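Local coordinates for protein 2-hydroxyisobutanoyl-CoA mutase large subunit (Aquincola tertiaricarbonis, PDB 4R3U) that forms with its small cobalamin-binding partner subunit the mutase that interconverts 2-hydroxyisobutyryl-CoA and (S)-3-hydroxybutyryl-CoA by carbon-skeleton rearrangement, at residues Gly85-Met90 with Ser335-Phe340; Ser93-Met98 with Ile402-Ser407; Lys115-Gln120 with Asp391-Ala396. One frame throughout, in Å; residues are numbered along the deposited sequence.

Overall arrangement
From the N terminus, the chain first meets residues 85-90, in the loop before strand 97-102; interaction 1 closes a long loop by pairing them with 335-340, which lead into strand 340-344. Residues 93-98, entering strand 97-102, are held by interaction 2 against the end of helix 390-405. Interaction 3 pairs the end of helix 107-119 with an earlier part of helix 390-405, so its loop nests within that of interaction 2. Interaction 1 crosses both. Interactions 1 and 2, with centres about 17 Å apart, both touch the bound 3-hydroxybutanoyl-CoA; interactions 2 and 3, about 16 Å apart between centres, pack one helix against successive elements of the TIM barrel.

Interaction 1 of 3, residues Gly85-Met90 with Ser335-Phe340; sequences GPYPTM and SMRLRF. With 3HC (3-hydroxybutanoyl-coenzyme A), chain E.
The wall of the coenzyme A pocket is built here where Pro-86 and Tyr-87 of one loop pack against Arg-337, Leu-338 and Arg-339 of another. Pro-86 CB sits 3.4 Å from the carbonyl oxygen Leu-338 O and 3.8 Å from Arg-337 CD, which the bend at chi2 (101°) turns toward the proline. Pro-86 CG also lies over the centre of the Tyr-87 ring, 4.1 Å above the plane. Arg-337 NE approaches the edge of that ring, 4.1 Å from Tyr-87 CE1, and the two planes stand 82° apart, a geometry unlike a stacked cation-pi pair. Arg-339 CD in turn rests over the centre of the Arg-337 guanidinium, 3.4 Å above it, while Arg-337 NH2 is bonded to Pro-294 O.

Both segments serve a TIM barrel: the loop holding 85-90 precedes strand 97-102, whereas 335-340 lies at the end of the connection from helix 306-327 and enters strand 340-344 at Phe-340. Tyr-87 OH touches Arg-339 CD at 3.3 Å and makes a 2.6 Å hydrogen bond with the phosphate oxygen 3HC O2A. Arg-339 NH2 is held by Asn-248 OD1 and Leu-296 O, and one face of this guanidinium receives the pantetheine methyl 3HC CDP, 3.5 Å above the plane toward its rim. Thr-89 sets its methyl against the adenine and bonds through OG1 to Glu-44 of the second subunit.

Interaction 2 of 3, residues Ser93-Met98 with Ile402-Ser407; sequences SRTWTM and IIAEES. With 3HC (3-hydroxybutanoyl-coenzyme A), chain E.
The carbonyl oxygen Ile-402 O, in the turn that presents Ala-404 to Trp-96, takes two backbone N-H groups: Glu-406 N at 2.8 Å and Ser-407 N at 3.2 Å. These bonds hold together the C-terminal end of helix 390-405, which packs on the entry to strand 97-102 of the TIM barrel. The contact itself is apolar. Trp-96 points the far end of its six-membered ring at the helix, with CH2 3.5 Å from Ala-404 CB and 4.0 Å from Ile-403 CG2, both approaching obliquely. Thr-95 CG2 lies over the centre of one face of the Trp-96 ring, 3.7 Å above the plane. Trp-96 NE1 is bonded to Gln-400 OE1 of the same helix, which helps fix the ring's rotation, and Tyr-91 meets it edge-to-face. An alanine in place of Trp-96 would probably open a gap beside Ala-404 CB and leave Gln-400 OE1 without this N-H partner. Other residues of the segment meet the coenzyme: Thr-97 OG1 makes a 2.7 Å hydrogen bond with the phosphate oxygen 3HC O4A, and Arg-94 sets CB and CG against the adenine and turns one guanidinium face to 3HC N3A. Met-98, its chain extended beyond CG (chi2 -170°, chi3 -178°), reaches the helix beside the tryptophan and brings CE to 3.8 Å from Ala-404 CB.

Interaction 3 of 3, residues Lys115-Gln120 with Asp391-Ala396; sequences KYLIAQ and DAMKMA
The Tyr-116 ring, whose hydroxyl meets Lys-394, carries Gln-120 CG on one face, 3.5 Å above the plane and displaced toward the rim. Lys-394 approaches the ring obliquely and crosses the tyrosine side chain at about a right angle. The touching atom is the hydroxyl: Tyr-116 OH lies 3.3 Å from Lys-394 CG and 3.4 Å from Lys-394 CE, two carbons of the lysine chain that bends at chi3 between them. CG of Tyr-116 is anti to the backbone N (chi1 172°), which starts the ring off toward helix 390-405; OH also makes a weak hydrogen bond with Glu-390 O.

Gln-120, one turn after Tyr-116, also meets the lysine, with CG 3.7 Å from Lys-394 CG. Tyr-116 OH and Gln-120 CG thus both rest against Lys-394 CG, while the ammonium group is served by other partners. Lys-394 NZ forms a salt bridge with Glu-485 of the second subunit and a long one, 3.9 Å, to Asp-391 OD1 on the preceding turn. Leu-117 CD2 makes the apolar part of the contact, 3.6 Å from Met-393 CB. Beyond CG the methionine is bent at chi2 (-64°) and chi3, and the end of its chain leads away from the leucine; its nearest approach to the bound 5'-deoxyadenosine is about 5 Å.

The short helical segments run roughly alongside, with axes 10.3 Å apart and a signed crossing angle of -34°. Helix 107-119 forms the beta-alpha-beta crossover between the adjacent parallel strands 97-102 and 125-128 of the TIM barrel, while helix 390-405 follows strand 375-377, the other neighbour of 97-102. On the strand side, Leu-117 packs on Ala-102, and Met-393 and Ala-396 on Gln-100, all in strand 97-102.

Interaction 1 of 3, residues Gly85-Met90 with Ser335-Phe340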
loop_
_atom_site.group_PDB
_atom_site.type_symbol
_atom_site.label_atom_id
_atom_site.label_comp_id
_atom_site.label_asym_id
_atom_site.label_seq_id
_atom_site.Cartn_x
_atom_site.Cartn_y
_atom_site.Cartn_z
ATOM N N GLY A 85 14.640 14.888 9.075
ATOM C CA GLY A 85 14.271 14.110 10.244
ATOM C C GLY A 85 14.795 14.710 11.530
ATOM O O GLY A 85 15.851 15.358 11.528
ATOM N N PRO A 86 14.061 14.524 12.655
ATOM C CA PRO A 86 14.520 15.110 13.935
ATOM C C PRO A 86 15.713 14.382 14.587
ATOM O O PRO A 86 16.392 14.966 15.441
ATOM C CB PRO A 86 13.267 15.041 14.813
ATOM C CG PRO A 86 12.548 13.825 14.325
ATOM C CD PRO A 86 12.783 13.792 12.821
ATOM N N TYR A 87 15.957 13.110 14.199
ATOM C CA TYR A 87 17.041 12.285 14.732
ATOM C C TYR A 87 18.061 11.927 13.632
ATOM O O TYR A 87 17.680 11.772 12.470
ATOM C CB TYR A 87 16.488 11.014 15.431
ATOM C CG TYR A 87 15.294 11.224 16.345
ATOM C CD1 TYR A 87 15.299 12.222 17.317
ATOM C CD2 TYR A 87 14.188 10.380 16.282
ATOM C CE1 TYR A 87 14.192 12.431 18.144
ATOM C CE2 TYR A 87 13.094 10.550 17.137
ATOM C CZ TYR A 87 13.104 11.574 18.069
ATOM O OH TYR A 87 12.031 11.740 18.906
ATOM N N PRO A 88 19.370 11.818 13.949
ATOM C CA PRO A 88 20.346 11.523 12.881
ATOM C C PRO A 88 20.381 10.071 12.417
ATOM O O PRO A 88 21.044 9.783 11.434
ATOM C CB PRO A 88 21.676 11.904 13.533
ATOM C CG PRO A 88 21.459 11.614 14.975
ATOM C CD PRO A 88 20.041 12.012 15.250
ATOM N N THR A 89 19.723 9.165 13.146
ATOM C CA THR A 89 19.742 7.716 12.929
ATOM C C THR A 89 18.393 7.143 12.546
ATOM O O THR A 89 18.328 6.052 11.941
ATOM C CB THR A 89 20.385 7.035 14.144
ATOM O OG1 THR A 89 20.373 5.642 14.009
ATOM C CG2 THR A 89 19.793 7.482 15.440
ATOM N N MET A 90 17.315 7.895 12.877
ATOM C CA MET A 90 15.925 7.563 12.615
ATOM C C MET A 90 15.591 6.083 12.798
ATOM O O MET A 90 15.943 5.510 13.834
ATOM C CB MET A 90 15.455 8.132 11.278
ATOM C CG MET A 90 15.451 9.652 11.222
ATOM S SD MET A 90 14.190 10.459 12.234
ATOM C CE MET A 90 12.726 9.922 11.444
ATOM N N SER A 335 14.995 22.033 20.886
ATOM C CA SER A 335 13.916 23.023 20.825
ATOM C C SER A 335 13.496 23.273 19.362
ATOM O O SER A 335 12.398 23.750 19.110
ATOM C CB SER A 335 14.395 24.340 21.419
ATOM O OG SER A 335 14.573 24.227 22.816
ATOM N N MET A 336 14.400 22.986 18.410
ATOM C CA MET A 336 14.168 23.212 16.990
ATOM C C MET A 336 13.774 21.922 16.234
ATOM O O MET A 336 13.299 22.018 15.093
ATOM C CB MET A 336 15.377 23.939 16.361
ATOM C CG MET A 336 15.724 25.244 17.077
ATOM S SD MET A 336 17.425 25.776 16.801
ATOM C CE MET A 336 17.925 26.027 18.442
ATOM N N ARG A 337 13.921 20.730 16.877
ATOM C CA ARG A 337 13.522 19.474 16.243
ATOM C C ARG A 337 12.068 19.062 16.503
ATOM O O ARG A 337 11.695 18.745 17.636
ATOM C CB ARG A 337 14.552 18.318 16.359
ATOM C CG ARG A 337 14.894 17.834 17.759
ATOM C CD ARG A 337 14.187 16.543 18.139
ATOM N NE ARG A 337 14.251 16.270 19.589
ATOM C CZ ARG A 337 13.407 16.771 20.499
ATOM N NH1 ARG A 337 12.436 17.597 20.132
ATOM N NH2 ARG A 337 13.532 16.448 21.780
ATOM N N LEU A 338 11.243 19.108 15.433
ATOM C CA LEU A 338 9.831 18.752 15.468
ATOM C C LEU A 338 9.680 17.247 15.535
ATOM O O LEU A 338 10.222 16.529 14.698
ATOM C CB LEU A 338 9.088 19.332 14.230
ATOM C CG LEU A 338 7.566 19.163 14.160
ATOM C CD1 LEU A 338 6.908 20.386 13.567
ATOM C CD2 LEU A 338 7.180 17.923 13.348
ATOM N N ARG A 339 8.953 16.784 16.542
ATOM C CA ARG A 339 8.621 15.378 16.750
ATOM C C ARG A 339 7.108 15.327 16.555
ATOM O O ARG A 339 6.405 16.238 17.023
ATOM C CB ARG A 339 8.998 14.874 18.173
ATOM C CG ARG A 339 10.494 14.910 18.524
ATOM C CD ARG A 339 10.709 14.590 19.988
ATOM N NE ARG A 339 9.862 15.443 20.827
ATOM C CZ ARG A 339 9.311 15.086 21.980
ATOM N NH1 ARG A 339 9.530 13.881 22.487
ATOM N NH2 ARG A 339 8.542 15.932 22.636
ATOM N N PHE A 340 6.605 14.301 15.830
ATOM C CA PHE A 340 5.172 14.194 15.564
ATOM C C PHE A 340 4.611 12.780 15.497
ATOM O O PHE A 340 5.295 11.844 15.072
ATOM C CB PHE A 340 4.745 15.028 14.325
ATOM C CG PHE A 340 5.054 14.434 12.967
ATOM C CD1 PHE A 340 6.340 14.508 12.427
ATOM C CD2 PHE A 340 4.047 13.855 12.194
ATOM C CE1 PHE A 340 6.611 14.006 11.145
ATOM C CE2 PHE A 340 4.331 13.318 10.929
ATOM C CZ PHE A 340 5.603 13.409 10.409
HETATM N N1A 3HC E . 17.897 7.022 18.157
HETATM C C2A 3HC E . 18.062 7.163 19.622
HETATM N N3A 3HC E . 16.783 7.394 20.305
HETATM C C4A 3HC E . 15.613 7.450 19.624
HETATM C C5A 3HC E . 15.559 7.314 18.282
HETATM C C6A 3HC E . 16.691 7.125 17.569
HETATM N N6A 3HC E . 16.576 7.002 16.247
HETATM N N7A 3HC E . 14.275 7.405 17.926
HETATM C C8A 3HC E . 13.548 7.584 19.025
HETATM N N9A 3HC E . 14.373 7.643 20.066
HETATM C C1B 3HC E . 14.052 7.833 21.514
HETATM C C2B 3HC E . 13.449 9.191 21.804
HETATM O O2B 3HC E . 14.457 10.180 22.036
HETATM C C3B 3HC E . 12.625 8.913 23.050
HETATM O O3B 3HC E . 13.459 8.924 24.234
HETATM P P3B 3HC E . 13.041 9.663 25.608
HETATM O O7A 3HC E . 11.799 8.965 25.998
HETATM O O8A 3HC E . 14.211 9.375 26.473
HETATM O O9A 3HC E . 12.895 11.073 25.181
HETATM C C4B 3HC E . 12.128 7.487 22.835
HETATM O O4B 3HC E . 13.057 6.858 21.900
HETATM C C5B 3HC E . 10.683 7.476 22.307
HETATM O O5B 3HC E . 10.654 7.905 20.928
HETATM P P1A 3HC E . 9.880 9.243 20.412
HETATM O O1A 3HC E . 9.752 10.254 21.497
HETATM O O2A 3HC E . 10.488 9.660 19.137
HETATM O O3A 3HC E . 8.452 8.519 20.050
HETATM P P2A 3HC E . 7.110 8.462 20.965
HETATM O O4A 3HC E . 6.113 7.656 20.246
HETATM O O5A 3HC E . 7.427 8.114 22.372
HETATM O O6A 3HC E . 6.685 9.985 20.944
HETATM C CBP 3HC E . 5.469 11.971 20.275
HETATM C CCP 3HC E . 6.167 10.680 19.797
HETATM C CDP 3HC E . 6.571 12.887 20.824
HETATM C CEP 3HC E . 4.827 12.677 19.075
HETATM C CAP 3HC E . 4.419 11.668 21.396
HETATM O OAP 3HC E . 3.820 12.844 21.984
HETATM C C9P 3HC E . 3.363 10.569 21.083
HETATM O O9P 3HC E . 3.592 9.380 21.311
HETATM N N8P 3HC E . 2.169 11.003 20.648
HETATM C C7P 3HC E . 1.070 10.065 20.387
HETATM C C6P 3HC E . -0.228 10.825 20.157
HETATM C C5P 3HC E . -1.386 9.896 19.777
HETATM O O5P 3HC E . -1.233 8.688 19.578
HETATM N N4P 3HC E . -2.559 10.533 19.689
HETATM C C3P 3HC E . -3.790 9.850 19.320
HETATM C C2P 3HC E . -4.726 10.879 18.746
HETATM S S1P 3HC E . -6.273 10.127 18.155
HETATM C C1 3HC E . -7.077 11.649 17.627
HETATM O O1 3HC E . -7.041 12.699 18.267
HETATM C C2 3HC E . -7.764 11.621 16.250
HETATM C C3 3HC E . -9.127 10.926 16.293
HETATM O O3 3HC E . -8.966 9.601 16.787
HETATM C C4 3HC E . -10.128 11.705 17.160
#

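Interaction 2 of 3, residues Ser93-Met98 with Ile402-Ser407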
loop_
_atom_site.group_PDB
_atom_site.type_symbol
_atom_site.label_atom_id
_atom_site.label_comp_id
_atom_site.label_asym_id
_atom_site.label_seq_id
_atom_site.Cartn_x
_atom_site.Cartn_y
_atom_site.Cartn_z
ATOM N N SER A 93 17.932 2.851 13.875
ATOM C CA SER A 93 18.199 2.698 15.293
ATOM C C SER A 93 16.903 2.428 16.044
ATOM O O SER A 93 16.856 1.462 16.791
ATOM C CB SER A 93 18.927 3.915 15.830
ATOM O OG SER A 93 19.156 3.797 17.221
ATOM N N ARG A 94 15.854 3.249 15.847
ATOM C CA ARG A 94 14.562 3.020 16.494
ATOM C C ARG A 94 13.425 3.262 15.515
ATOM O O ARG A 94 13.305 4.368 14.973
ATOM C CB ARG A 94 14.370 3.886 17.748
ATOM C CG ARG A 94 15.448 3.725 18.813
ATOM C CD ARG A 94 15.186 2.598 19.786
ATOM N NE ARG A 94 16.144 2.629 20.897
ATOM C CZ ARG A 94 16.003 3.363 22.001
ATOM N NH1 ARG A 94 14.940 4.147 22.159
ATOM N NH2 ARG A 94 16.919 3.315 22.954
ATOM N N THR A 95 12.552 2.237 15.334
ATOM C CA THR A 95 11.362 2.317 14.475
ATOM C C THR A 95 10.345 3.314 15.070
ATOM O O THR A 95 10.287 3.469 16.287
ATOM C CB THR A 95 10.680 0.914 14.402
ATOM O OG1 THR A 95 11.634 -0.054 13.996
ATOM C CG2 THR A 95 9.502 0.863 13.429
ATOM N N TRP A 96 9.481 3.897 14.241
ATOM C CA TRP A 96 8.392 4.735 14.751
ATOM C C TRP A 96 7.542 3.877 15.724
ATOM O O TRP A 96 7.528 2.648 15.615
ATOM C CB TRP A 96 7.514 5.272 13.571
ATOM C CG TRP A 96 6.880 4.200 12.739
ATOM C CD1 TRP A 96 5.658 3.624 12.936
ATOM C CD2 TRP A 96 7.492 3.492 11.647
ATOM N NE1 TRP A 96 5.454 2.615 12.014
ATOM C CE2 TRP A 96 6.565 2.514 11.210
ATOM C CE3 TRP A 96 8.717 3.628 10.956
ATOM C CZ2 TRP A 96 6.837 1.643 10.134
ATOM C CZ3 TRP A 96 8.979 2.776 9.876
ATOM C CH2 TRP A 96 8.046 1.803 9.473
ATOM N N THR A 97 6.851 4.513 16.659
ATOM C CA THR A 97 5.978 3.802 17.572
ATOM C C THR A 97 4.725 3.391 16.781
ATOM O O THR A 97 4.135 4.202 16.056
ATOM C CB THR A 97 5.628 4.665 18.798
ATOM O OG1 THR A 97 6.814 5.224 19.368
ATOM C CG2 THR A 97 4.951 3.872 19.889
ATOM N N MET A 98 4.375 2.109 16.867
ATOM C CA MET A 98 3.176 1.570 16.261
ATOM C C MET A 98 2.201 1.660 17.429
ATOM O O MET A 98 2.253 0.869 18.391
ATOM C CB MET A 98 3.416 0.143 15.766
ATOM C CG MET A 98 4.602 0.085 14.821
ATOM S SD MET A 98 4.781 -1.476 13.981
ATOM C CE MET A 98 6.281 -1.155 13.057
ATOM N N ILE A 402 4.880 -4.591 7.819
ATOM C CA ILE A 402 5.317 -4.894 6.459
ATOM C C ILE A 402 6.205 -3.761 5.925
ATOM O O ILE A 402 7.246 -4.031 5.314
ATOM C CB ILE A 402 4.098 -5.258 5.534
ATOM C CG1 ILE A 402 3.740 -6.764 5.717
ATOM C CG2 ILE A 402 4.364 -4.955 4.037
ATOM C CD1 ILE A 402 2.385 -7.117 5.469
ATOM N N ILE A 403 5.789 -2.490 6.142
ATOM C CA ILE A 403 6.535 -1.306 5.734
ATOM C C ILE A 403 7.867 -1.281 6.469
ATOM O O ILE A 403 8.911 -1.051 5.856
ATOM C CB ILE A 403 5.694 -0.011 5.921
ATOM C CG1 ILE A 403 4.510 0.018 4.959
ATOM C CG2 ILE A 403 6.546 1.272 5.750
ATOM C CD1 ILE A 403 3.507 1.043 5.291
ATOM N N ALA A 404 7.841 -1.546 7.780
ATOM C CA ALA A 404 9.036 -1.529 8.629
ATOM C C ALA A 404 9.993 -2.639 8.331
ATOM O O ALA A 404 11.202 -2.396 8.295
ATOM C CB ALA A 404 8.637 -1.589 10.094
ATOM N N GLU A 405 9.481 -3.872 8.163
ATOM C CA GLU A 405 10.352 -5.033 8.023
ATOM C C GLU A 405 10.556 -5.581 6.617
ATOM O O GLU A 405 11.597 -6.180 6.372
ATOM C CB GLU A 405 9.924 -6.148 8.991
ATOM C CG GLU A 405 9.742 -5.682 10.427
ATOM C CD GLU A 405 9.703 -6.770 11.479
ATOM O OE1 GLU A 405 10.539 -7.702 11.420
ATOM O OE2 GLU A 405 8.848 -6.672 12.386
ATOM N N GLU A 406 9.601 -5.416 5.711
ATOM C CA GLU A 406 9.735 -6.028 4.393
ATOM C C GLU A 406 10.084 -5.114 3.229
ATOM O O GLU A 406 10.633 -5.593 2.228
ATOM C CB GLU A 406 8.477 -6.846 4.057
ATOM C CG GLU A 406 8.194 -7.989 5.013
ATOM C CD GLU A 406 7.183 -8.958 4.447
ATOM O OE1 GLU A 406 6.651 -8.702 3.345
ATOM O OE2 GLU A 406 6.863 -9.941 5.142
ATOM N N SER A 407 9.701 -3.826 3.323
ATOM C CA SER A 407 9.877 -2.834 2.262
ATOM C C SER A 407 11.302 -2.242 2.116
ATOM O O SER A 407 11.631 -1.731 1.049
ATOM C CB SER A 407 8.846 -1.721 2.417
ATOM O OG SER A 407 9.221 -0.850 3.474
HETATM N N1A 3HC E . 17.897 7.022 18.157
HETATM C C2A 3HC E . 18.062 7.163 19.622
HETATM N N3A 3HC E . 16.783 7.394 20.305
HETATM C C4A 3HC E . 15.613 7.450 19.624
HETATM C C5A 3HC E . 15.559 7.314 18.282
HETATM C C6A 3HC E . 16.691 7.125 17.569
HETATM N N6A 3HC E . 16.576 7.002 16.247
HETATM N N7A 3HC E . 14.275 7.405 17.926
HETATM C C8A 3HC E . 13.548 7.584 19.025
HETATM N N9A 3HC E . 14.373 7.643 20.066
HETATM C C1B 3HC E . 14.052 7.833 21.514
HETATM C C2B 3HC E . 13.449 9.191 21.804
HETATM O O2B 3HC E . 14.457 10.180 22.036
HETATM C C3B 3HC E . 12.625 8.913 23.050
HETATM O O3B 3HC E . 13.459 8.924 24.234
HETATM P P3B 3HC E . 13.041 9.663 25.608
HETATM O O7A 3HC E . 11.799 8.965 25.998
HETATM O O8A 3HC E . 14.211 9.375 26.473
HETATM O O9A 3HC E . 12.895 11.073 25.181
HETATM C C4B 3HC E . 12.128 7.487 22.835
HETATM O O4B 3HC E . 13.057 6.858 21.900
HETATM C C5B 3HC E . 10.683 7.476 22.307
HETATM O O5B 3HC E . 10.654 7.905 20.928
HETATM P P1A 3HC E . 9.880 9.243 20.412
HETATM O O1A 3HC E . 9.752 10.254 21.497
HETATM O O2A 3HC E . 10.488 9.660 19.137
HETATM O O3A 3HC E . 8.452 8.519 20.050
HETATM P P2A 3HC E . 7.110 8.462 20.965
HETATM O O4A 3HC E . 6.113 7.656 20.246
HETATM O O5A 3HC E . 7.427 8.114 22.372
HETATM O O6A 3HC E . 6.685 9.985 20.944
HETATM C CBP 3HC E . 5.469 11.971 20.275
HETATM C CCP 3HC E . 6.167 10.680 19.797
HETATM C CDP 3HC E . 6.571 12.887 20.824
HETATM C CEP 3HC E . 4.827 12.677 19.075
HETATM C CAP 3HC E . 4.419 11.668 21.396
HETATM O OAP 3HC E . 3.820 12.844 21.984
HETATM C C9P 3HC E . 3.363 10.569 21.083
HETATM O O9P 3HC E . 3.592 9.380 21.311
HETATM N N8P 3HC E . 2.169 11.003 20.648
HETATM C C7P 3HC E . 1.070 10.065 20.387
HETATM C C6P 3HC E . -0.228 10.825 20.157
HETATM C C5P 3HC E . -1.386 9.896 19.777
HETATM O O5P 3HC E . -1.233 8.688 19.578
HETATM N N4P 3HC E . -2.559 10.533 19.689
HETATM C C3P 3HC E . -3.790 9.850 19.320
HETATM C C2P 3HC E . -4.726 10.879 18.746
HETATM S S1P 3HC E . -6.273 10.127 18.155
HETATM C C1 3HC E . -7.077 11.649 17.627
HETATM O O1 3HC E . -7.041 12.699 18.267
HETATM C C2 3HC E . -7.764 11.621 16.250
HETATM C C3 3HC E . -9.127 10.926 16.293
HETATM O O3 3HC E . -8.966 9.601 16.787
HETATM C C4 3HC E . -10.128 11.705 17.160
#

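Interaction 3 of 3, residues Lys115-Gln120 with Asp391-Ala396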
loop_
_atom_site.group_PDB
_atom_site.type_symbol
_atom_site.label_atom_id
_atom_site.label_comp_id
_atom_site.label_asym_id
_atom_site.label_seq_id
_atom_site.Cartn_x
_atom_site.Cartn_y
_atom_site.Cartn_z
ATOM N N LYS A 115 -3.933 -4.917 25.771
ATOM C CA LYS A 115 -3.252 -6.218 25.864
ATOM C C LYS A 115 -3.272 -6.967 24.546
ATOM O O LYS A 115 -2.221 -7.459 24.130
ATOM C CB LYS A 115 -3.779 -7.032 27.051
ATOM C CG LYS A 115 -3.462 -6.331 28.370
ATOM C CD LYS A 115 -4.144 -6.936 29.570
ATOM C CE LYS A 115 -3.546 -6.408 30.852
ATOM N NZ LYS A 115 -4.459 -6.639 32.010
ATOM N N TYR A 116 -4.424 -6.967 23.839
ATOM C CA TYR A 116 -4.556 -7.564 22.512
ATOM C C TYR A 116 -3.598 -6.880 21.518
ATOM O O TYR A 116 -2.867 -7.559 20.778
ATOM C CB TYR A 116 -5.998 -7.439 21.995
ATOM C CG TYR A 116 -6.128 -7.874 20.560
ATOM C CD1 TYR A 116 -6.204 -9.226 20.224
ATOM C CD2 TYR A 116 -6.090 -6.940 19.521
ATOM C CE1 TYR A 116 -6.281 -9.638 18.891
ATOM C CE2 TYR A 116 -6.137 -7.343 18.184
ATOM C CZ TYR A 116 -6.255 -8.692 17.878
ATOM O OH TYR A 116 -6.348 -9.100 16.575
ATOM N N LEU A 117 -3.655 -5.528 21.474
ATOM C CA LEU A 117 -2.850 -4.668 20.601
ATOM C C LEU A 117 -1.368 -4.861 20.860
ATOM O O LEU A 117 -0.601 -4.959 19.900
ATOM C CB LEU A 117 -3.266 -3.179 20.764
ATOM C CG LEU A 117 -4.672 -2.800 20.277
ATOM C CD1 LEU A 117 -5.020 -1.406 20.685
ATOM C CD2 LEU A 117 -4.814 -2.987 18.761
ATOM N N ILE A 118 -0.962 -4.957 22.148
ATOM C CA ILE A 118 0.427 -5.254 22.538
ATOM C C ILE A 118 0.847 -6.650 22.034
ATOM O O ILE A 118 1.904 -6.788 21.431
ATOM C CB ILE A 118 0.667 -5.017 24.067
ATOM C CG1 ILE A 118 0.571 -3.484 24.358
ATOM C CG2 ILE A 118 2.022 -5.610 24.537
ATOM C CD1 ILE A 118 0.406 -3.051 25.801
ATOM N N ALA A 119 0.011 -7.655 22.223
ATOM C CA ALA A 119 0.276 -9.022 21.748
ATOM C C ALA A 119 0.427 -9.056 20.211
ATOM O O ALA A 119 1.164 -9.891 19.708
ATOM C CB ALA A 119 -0.854 -9.949 22.180
ATOM N N GLN A 120 -0.293 -8.164 19.480
ATOM C CA GLN A 120 -0.224 -8.032 18.020
ATOM C C GLN A 120 0.961 -7.199 17.507
ATOM O O GLN A 120 1.180 -7.139 16.298
ATOM C CB GLN A 120 -1.550 -7.553 17.414
ATOM C CG GLN A 120 -2.741 -8.505 17.604
ATOM C CD GLN A 120 -2.466 -9.991 17.484
ATOM O OE1 GLN A 120 -1.751 -10.481 16.621
ATOM N NE2 GLN A 120 -3.048 -10.738 18.352
ATOM N N ASP A 391 -9.598 -7.638 14.561
ATOM C CA ASP A 391 -9.077 -7.989 13.225
ATOM C C ASP A 391 -8.658 -6.782 12.395
ATOM O O ASP A 391 -7.638 -6.832 11.735
ATOM C CB ASP A 391 -10.082 -8.845 12.428
ATOM C CG ASP A 391 -10.263 -10.287 12.863
ATOM O OD1 ASP A 391 -9.347 -10.831 13.535
ATOM O OD2 ASP A 391 -11.293 -10.901 12.473
ATOM N N ALA A 392 -9.455 -5.713 12.429
ATOM C CA ALA A 392 -9.217 -4.460 11.729
ATOM C C ALA A 392 -7.940 -3.795 12.273
ATOM O O ALA A 392 -7.093 -3.370 11.484
ATOM C CB ALA A 392 -10.415 -3.544 11.895
ATOM N N MET A 393 -7.771 -3.762 13.606
ATOM C CA MET A 393 -6.574 -3.230 14.248
ATOM C C MET A 393 -5.366 -4.068 13.975
ATOM O O MET A 393 -4.305 -3.520 13.685
ATOM C CB MET A 393 -6.786 -2.974 15.748
ATOM C CG MET A 393 -7.663 -1.749 16.038
ATOM S SD MET A 393 -6.971 -0.143 15.494
ATOM C CE MET A 393 -7.655 0.021 13.823
ATOM N N LYS A 394 -5.527 -5.399 13.978
ATOM C CA LYS A 394 -4.474 -6.380 13.658
ATOM C C LYS A 394 -3.942 -6.100 12.243
ATOM O O LYS A 394 -2.730 -5.996 12.065
ATOM C CB LYS A 394 -5.038 -7.786 13.756
ATOM C CG LYS A 394 -4.020 -8.835 14.198
ATOM C CD LYS A 394 -4.274 -10.244 13.651
ATOM C CE LYS A 394 -5.655 -10.818 13.762
ATOM N NZ LYS A 394 -5.715 -12.191 13.194
ATOM N N MET A 395 -4.853 -5.875 11.252
ATOM C CA MET A 395 -4.498 -5.578 9.856
ATOM C C MET A 395 -3.736 -4.251 9.754
ATOM O O MET A 395 -2.747 -4.164 8.994
ATOM C CB MET A 395 -5.731 -5.603 8.969
ATOM C CG MET A 395 -5.461 -5.250 7.481
ATOM S SD MET A 395 -4.339 -6.375 6.619
ATOM C CE MET A 395 -5.267 -7.935 6.701
ATOM N N ALA A 396 -4.148 -3.242 10.567
ATOM C CA ALA A 396 -3.509 -1.935 10.636
ATOM C C ALA A 396 -2.094 -2.066 11.165
ATOM O O ALA A 396 -1.202 -1.408 10.646
ATOM C CB ALA A 396 -4.329 -1.000 11.495
#